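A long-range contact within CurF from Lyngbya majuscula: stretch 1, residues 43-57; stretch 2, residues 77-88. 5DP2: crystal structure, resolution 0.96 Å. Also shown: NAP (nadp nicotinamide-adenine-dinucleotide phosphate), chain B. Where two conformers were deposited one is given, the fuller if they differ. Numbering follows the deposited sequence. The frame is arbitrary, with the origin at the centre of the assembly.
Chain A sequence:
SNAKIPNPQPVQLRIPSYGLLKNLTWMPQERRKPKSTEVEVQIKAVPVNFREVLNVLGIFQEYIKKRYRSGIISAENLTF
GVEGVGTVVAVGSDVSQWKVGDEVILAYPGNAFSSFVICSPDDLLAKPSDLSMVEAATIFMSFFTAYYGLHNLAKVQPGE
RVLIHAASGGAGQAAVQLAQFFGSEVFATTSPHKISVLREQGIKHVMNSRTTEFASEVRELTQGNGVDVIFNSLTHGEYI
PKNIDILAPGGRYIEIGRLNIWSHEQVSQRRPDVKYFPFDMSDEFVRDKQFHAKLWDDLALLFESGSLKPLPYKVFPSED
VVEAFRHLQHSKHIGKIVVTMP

Stretch 1 43-57: IKAVPVNFREVLNVL
Stretch 2 77-88: NLTFGVEGVGTV

Residues 43-57 run as a β-strand, already under way at Ile 43, into a helix that begins at Phe 50. Residues 77-88 pass this unit in the opposite direction, first as a loop along the helix and then as a strand whose axis lies 165° from that of strand 43-48, at 4.4 Å closest approach. Together they bury 756 Å².

Leu 78 (phi/psi -66/132, chi1 t, chi2 p) points toward the helix and sets its apolar CD2 4.0 Å from CB of Asn 55. Thr 79 (-112/168) turns away, and Phe 80 (-132/157, chi1 m, chi2 -86°) returns to the helix: its CE1 lies 3.6 Å from CG2 of Val 56 (chi1 t), while Glu 52 CB and Asn 55 CB sit at the ring edge.

Gly 81 adopts 109/86, where a CB would be jammed against the preceding carbonyl oxygen, so glycine is required. Its N donates to OE2 of Glu 52 at 2.6 Å. Glu 52 (chi1 m, chi2 t, chi3 -42°) also accepts at OE1 from Asn 49 N at 3.0 Å, so one carboxylate ties the loop to the start of the helix. A water extends the link, accepting from Val 82 N (3.0 Å) and Asn 49 ND2 (3.0 Å) and donating to Pro 47 O (2.8 Å) and Glu 52 OE1 (2.7 Å). Val 82 (-90/5, chi1 m) packs CG2 3.4 Å from Asn 49 ND2.

Glu 83 (-169/160; chi1 p, chi2 t, chi3 -37°) starts sideways, but its end comes nearer: OE2 accepts from Asn 49 ND2 at 2.8 Å and lies 3.4 Å from Pro 47 CG. Asn 49 (-109/152, chi1 m, chi2 -90°), at the N-cap position without a side-chain capping bond, thus spends both amide hydrogens, on Glu 83 and the water. Glu 83 O, 3.5 Å from CG2 of Val 46 (-149/124, chi1 p), is buried without a polar partner.

Gly 84 is nearly fully extended (174/-173), its CA 4.4 Å from Val 46 CA; a CB here would lie only 3.2 Å from Ala 45 O. Val 85 (-141/150, chi1 m) pairs with Ala 45 (-152/140), CA-CA 5.5 Å. Val 85 N donates to Ala 45 O at 2.9 Å, and Val 85 O accepts from both Lys 44 N (2.9 Å) and Ala 45 N (3.3 Å), a bifurcation accompanying a one-residue β-bulge at Lys 44 (-111/-35). The small Ala 45 CB leaves room for Val 85 CG2, 3.7 Å away on a shared sheet face.

Gly 86 (-174/-162) faces Ile 43 in a non-hydrogen-bonded pair, CA-CA 4.3 Å; a CB would come within 3.0 Å of Ile 43 CA. Thr 87 (-123/131, chi1 m) accepts at OG1 from Lys 44 NZ, 3.0 Å away, with the lysine in m, m, t, p.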

# COMPACT_ATOMS: atom_id res chain seq x y z
N ILE A 43 -16.20 -0.67 10.79
CA ILE A 43 -14.90 -0.09 10.50
C ILE A 43 -14.55 0.95 11.55
O ILE A 43 -15.37 1.78 11.93
CB ILE A 43 -14.88 0.53 9.07
CG1 ILE A 43 -15.24 -0.52 8.04
CG2 ILE A 43 -13.56 1.20 8.79
CD1 ILE A 43 -14.31 -1.72 7.97
N LYS A 44 -13.28 0.91 12.02
CA LYS A 44 -12.78 1.88 12.97
C LYS A 44 -11.73 2.82 12.37
O LYS A 44 -11.68 3.99 12.74
CB LYS A 44 -12.25 1.19 14.23
CG LYS A 44 -13.29 0.33 14.96
CD LYS A 44 -14.42 1.14 15.57
CE LYS A 44 -15.61 0.30 15.99
NZ LYS A 44 -15.28 -0.54 17.18
N ALA A 45 -10.89 2.33 11.45
CA ALA A 45 -9.87 3.17 10.83
C ALA A 45 -9.59 2.62 9.46
O ALA A 45 -9.51 1.40 9.26
CB ALA A 45 -8.61 3.23 11.70
N VAL A 46 -9.40 3.52 8.49
CA VAL A 46 -9.22 3.14 7.10
C VAL A 46 -8.32 4.20 6.47
O VAL A 46 -8.62 5.39 6.55
CB VAL A 46 -10.59 3.00 6.35
CG1 VAL A 46 -11.59 4.11 6.66
CG2 VAL A 46 -10.36 2.79 4.88
N PRO A 47 -7.20 3.78 5.88
CA PRO A 47 -6.30 4.76 5.30
C PRO A 47 -6.64 5.08 3.86
O PRO A 47 -7.33 4.31 3.18
CB PRO A 47 -4.95 4.07 5.38
CG PRO A 47 -5.31 2.63 5.13
CD PRO A 47 -6.63 2.41 5.82
N VAL A 48 -6.12 6.21 3.37
CA VAL A 48 -6.17 6.54 1.96
C VAL A 48 -4.94 5.95 1.25
O VAL A 48 -3.83 6.06 1.75
CB VAL A 48 -6.16 8.08 1.75
CG1 VAL A 48 -6.38 8.41 0.27
CG2 VAL A 48 -7.21 8.77 2.59
N ASN A 49 -5.13 5.33 0.08
CA ASN A 49 -4.01 4.85 -0.72
C ASN A 49 -3.87 5.72 -1.97
O ASN A 49 -4.85 6.26 -2.48
CB ASN A 49 -4.21 3.37 -1.08
CG ASN A 49 -3.81 2.46 0.11
OD1 ASN A 49 -2.66 2.03 0.25
ND2 ASN A 49 -4.71 2.25 1.00
N PHE A 50 -2.66 5.84 -2.51
CA PHE A 50 -2.44 6.72 -3.64
C PHE A 50 -3.28 6.30 -4.85
O PHE A 50 -3.80 7.18 -5.57
CB PHE A 50 -0.95 6.76 -4.00
CG PHE A 50 -0.59 7.84 -4.95
CD1 PHE A 50 -0.63 9.19 -4.53
CD2 PHE A 50 -0.23 7.55 -6.24
CE1 PHE A 50 -0.29 10.21 -5.41
CE2 PHE A 50 0.14 8.56 -7.12
CZ PHE A 50 0.10 9.89 -6.70
N ARG A 51 -3.45 4.99 -5.11
CA ARG A 51 -4.34 4.52 -6.20
C ARG A 51 -5.69 5.18 -6.14
O ARG A 51 -6.30 5.47 -7.17
CB ARG A 51 -4.54 2.96 -6.11
CG ARG A 51 -5.58 2.37 -7.09
CD ARG A 51 -5.17 2.41 -8.54
NE ARG A 51 -4.14 1.43 -8.82
CZ ARG A 51 -4.31 0.12 -9.11
NH1 ARG A 51 -5.53 -0.43 -9.18
NH2 ARG A 51 -3.24 -0.62 -9.32
N GLU A 52 -6.21 5.34 -4.94
CA GLU A 52 -7.57 5.89 -4.77
C GLU A 52 -7.64 7.36 -5.12
O GLU A 52 -8.67 7.81 -5.63
CB GLU A 52 -8.05 5.62 -3.35
CG GLU A 52 -8.19 4.11 -3.12
CD GLU A 52 -8.40 3.68 -1.71
OE1 GLU A 52 -7.74 4.23 -0.79
OE2 GLU A 52 -9.20 2.73 -1.52
N VAL A 53 -6.58 8.13 -4.86
CA VAL A 53 -6.48 9.49 -5.38
C VAL A 53 -6.53 9.47 -6.91
O VAL A 53 -7.30 10.20 -7.53
CB VAL A 53 -5.20 10.18 -4.85
CG1 VAL A 53 -5.01 11.54 -5.50
CG2 VAL A 53 -5.25 10.33 -3.33
N LEU A 54 -5.73 8.60 -7.53
CA LEU A 54 -5.73 8.49 -8.99
C LEU A 54 -7.10 8.07 -9.50
O LEU A 54 -7.54 8.52 -10.56
CB LEU A 54 -4.66 7.49 -9.46
CG LEU A 54 -3.21 7.76 -9.07
CD1 LEU A 54 -2.33 6.66 -9.65
CD2 LEU A 54 -2.76 9.14 -9.53
N ASN A 55 -7.79 7.20 -8.74
CA ASN A 55 -9.13 6.77 -9.15
C ASN A 55 -10.10 7.95 -9.17
O ASN A 55 -10.83 8.17 -10.17
CB ASN A 55 -9.72 5.75 -8.15
CG ASN A 55 -9.05 4.38 -8.10
OD1 ASN A 55 -9.17 3.72 -7.06
ND2 ASN A 55 -8.43 3.93 -9.18
N VAL A 56 -10.15 8.73 -8.09
CA VAL A 56 -11.12 9.84 -8.03
C VAL A 56 -10.85 10.85 -9.15
O VAL A 56 -11.80 11.37 -9.73
CB VAL A 56 -11.11 10.53 -6.65
CG1 VAL A 56 -12.05 11.73 -6.65
CG2 VAL A 56 -11.53 9.56 -5.55
N LEU A 57 -9.58 11.11 -9.41
CA LEU A 57 -9.18 12.09 -10.43
C LEU A 57 -9.34 11.59 -11.86
O LEU A 57 -9.21 12.39 -12.79
CB LEU A 57 -7.73 12.52 -10.18
CG LEU A 57 -7.51 13.29 -8.86
CD1 LEU A 57 -6.02 13.56 -8.70
CD2 LEU A 57 -8.34 14.57 -8.77
N ASN A 77 -20.62 3.73 -9.10
CA ASN A 77 -20.58 2.46 -8.37
C ASN A 77 -19.26 2.24 -7.64
O ASN A 77 -19.14 1.27 -6.89
CB ASN A 77 -20.84 1.30 -9.33
CG ASN A 77 -22.25 1.30 -9.88
OD1 ASN A 77 -23.11 2.06 -9.44
ND2 ASN A 77 -22.47 0.42 -10.85
N LEU A 78 -18.25 3.07 -7.90
CA LEU A 78 -16.91 2.86 -7.31
C LEU A 78 -16.93 3.04 -5.80
O LEU A 78 -17.44 4.04 -5.29
CB LEU A 78 -15.93 3.85 -7.94
CG LEU A 78 -14.46 3.70 -7.53
CD1 LEU A 78 -13.84 2.39 -7.98
CD2 LEU A 78 -13.65 4.86 -8.08
N THR A 79 -16.32 2.08 -5.10
CA THR A 79 -16.10 2.19 -3.66
C THR A 79 -14.59 2.33 -3.39
O THR A 79 -13.76 2.13 -4.28
CB THR A 79 -16.70 1.00 -2.88
OG1 THR A 79 -16.06 -0.21 -3.27
CG2 THR A 79 -18.18 0.84 -3.14
N PHE A 80 -14.30 2.69 -2.15
CA PHE A 80 -12.93 2.97 -1.72
C PHE A 80 -12.64 2.23 -0.43
O PHE A 80 -13.55 1.92 0.34
CB PHE A 80 -12.75 4.49 -1.50
CG PHE A 80 -13.12 5.30 -2.70
CD1 PHE A 80 -12.20 5.55 -3.70
CD2 PHE A 80 -14.42 5.78 -2.88
CE1 PHE A 80 -12.55 6.22 -4.84
CE2 PHE A 80 -14.78 6.47 -4.02
CZ PHE A 80 -13.84 6.71 -4.99
N GLY A 81 -11.35 2.01 -0.19
CA GLY A 81 -10.88 1.38 1.03
C GLY A 81 -10.36 -0.01 0.71
O GLY A 81 -11.11 -1.01 0.81
N VAL A 82 -9.10 -0.08 0.33
CA VAL A 82 -8.47 -1.31 -0.09
C VAL A 82 -7.83 -2.07 1.08
O VAL A 82 -7.21 -3.12 0.90
CB VAL A 82 -7.49 -1.07 -1.27
CG1 VAL A 82 -8.23 -0.57 -2.50
CG2 VAL A 82 -6.36 -0.11 -0.88
N GLU A 83 -8.03 -1.55 2.29
CA GLU A 83 -7.53 -2.11 3.53
C GLU A 83 -8.23 -1.34 4.65
O GLU A 83 -8.72 -0.23 4.44
CB GLU A 83 -6.00 -1.92 3.64
CG GLU A 83 -5.57 -0.45 3.53
CD GLU A 83 -4.08 -0.19 3.68
OE1 GLU A 83 -3.45 -0.91 4.51
OE2 GLU A 83 -3.57 0.72 2.99
N GLY A 84 -8.25 -1.91 5.84
CA GLY A 84 -8.68 -1.19 7.01
C GLY A 84 -8.75 -2.07 8.22
O GLY A 84 -8.30 -3.24 8.16
N VAL A 85 -9.28 -1.53 9.31
CA VAL A 85 -9.36 -2.27 10.57
C VAL A 85 -10.67 -1.98 11.25
O VAL A 85 -11.25 -0.89 11.09
CB VAL A 85 -8.19 -1.92 11.54
CG1 VAL A 85 -6.84 -2.29 10.95
CG2 VAL A 85 -8.23 -0.47 11.94
N GLY A 86 -11.17 -2.96 12.01
CA GLY A 86 -12.38 -2.72 12.77
C GLY A 86 -12.72 -3.88 13.66
O GLY A 86 -11.86 -4.71 14.01
N THR A 87 -13.98 -3.90 14.09
CA THR A 87 -14.46 -4.83 15.10
C THR A 87 -15.61 -5.64 14.54
O THR A 87 -16.54 -5.08 13.95
CB THR A 87 -14.95 -4.07 16.33
OG1 THR A 87 -13.90 -3.18 16.77
CG2 THR A 87 -15.36 -5.00 17.47
N VAL A 88 -15.56 -6.97 14.70
CA VAL A 88 -16.69 -7.81 14.27
C VAL A 88 -17.92 -7.49 15.14
O VAL A 88 -17.85 -7.59 16.38
CB VAL A 88 -16.29 -9.30 14.40
CG1 VAL A 88 -17.49 -10.21 14.09
CG2 VAL A 88 -15.14 -9.62 13.47
PA NAP B . 2.69 7.18 -1.20
O1A NAP B . 2.41 7.47 0.23
O2A NAP B . 3.99 6.56 -1.57
O5B NAP B . 2.46 8.55 -2.00
C5B NAP B . 2.97 8.72 -3.33
C4B NAP B . 4.46 8.96 -3.37
O4B NAP B . 4.82 9.30 -4.69
C3B NAP B . 4.93 10.05 -2.46
O3B NAP B . 5.79 9.47 -1.47
C2B NAP B . 5.70 11.04 -3.37
O2B NAP B . 6.96 11.47 -2.95
C1B NAP B . 5.92 10.23 -4.63
N9A NAP B . 5.85 11.00 -5.87
C8A NAP B . 4.72 11.32 -6.58
N7A NAP B . 5.04 12.04 -7.68
C5A NAP B . 6.37 12.17 -7.67
C6A NAP B . 7.33 12.80 -8.53
N6A NAP B . 6.91 13.44 -9.64
N1A NAP B . 8.61 12.72 -8.20
C2A NAP B . 8.98 12.08 -7.09
N3A NAP B . 8.19 11.45 -6.22
C4A NAP B . 6.90 11.52 -6.50
O3 NAP B . 1.51 6.27 -1.82
PN NAP B . 1.25 4.70 -1.67
O1N NAP B . -0.21 4.51 -1.54
O2N NAP B . 2.15 4.11 -0.62
O5D NAP B . 1.66 4.19 -3.09
C5D NAP B . 3.05 4.28 -3.49
C4D NAP B . 3.17 4.10 -5.02
O4D NAP B . 3.10 2.73 -5.30
C3D NAP B . 2.03 4.74 -5.83
O3D NAP B . 2.54 5.08 -7.12
C2D NAP B . 1.00 3.63 -5.89
O2D NAP B . 0.15 3.80 -7.04
C1D NAP B . 1.87 2.41 -5.98
N1N NAP B . 1.44 1.14 -5.36
C2N NAP B . 1.41 0.01 -6.11
C3N NAP B . 1.02 -1.22 -5.58
C7N NAP B . 1.01 -2.43 -6.45
O7N NAP B . 0.47 -3.40 -5.97
N7N NAP B . 1.58 -2.37 -7.68
C4N NAP B . 0.66 -1.30 -4.23
C5N NAP B . 0.70 -0.13 -3.49
C6N NAP B . 1.10 1.09 -4.06
P2B NAP B . 7.22 12.55 -1.80
O1X NAP B . 6.79 11.90 -0.49
O2X NAP B . 8.70 12.78 -1.90
O3X NAP B . 6.38 13.76 -2.14
O HOH W 1 -7.71 2.42 1.18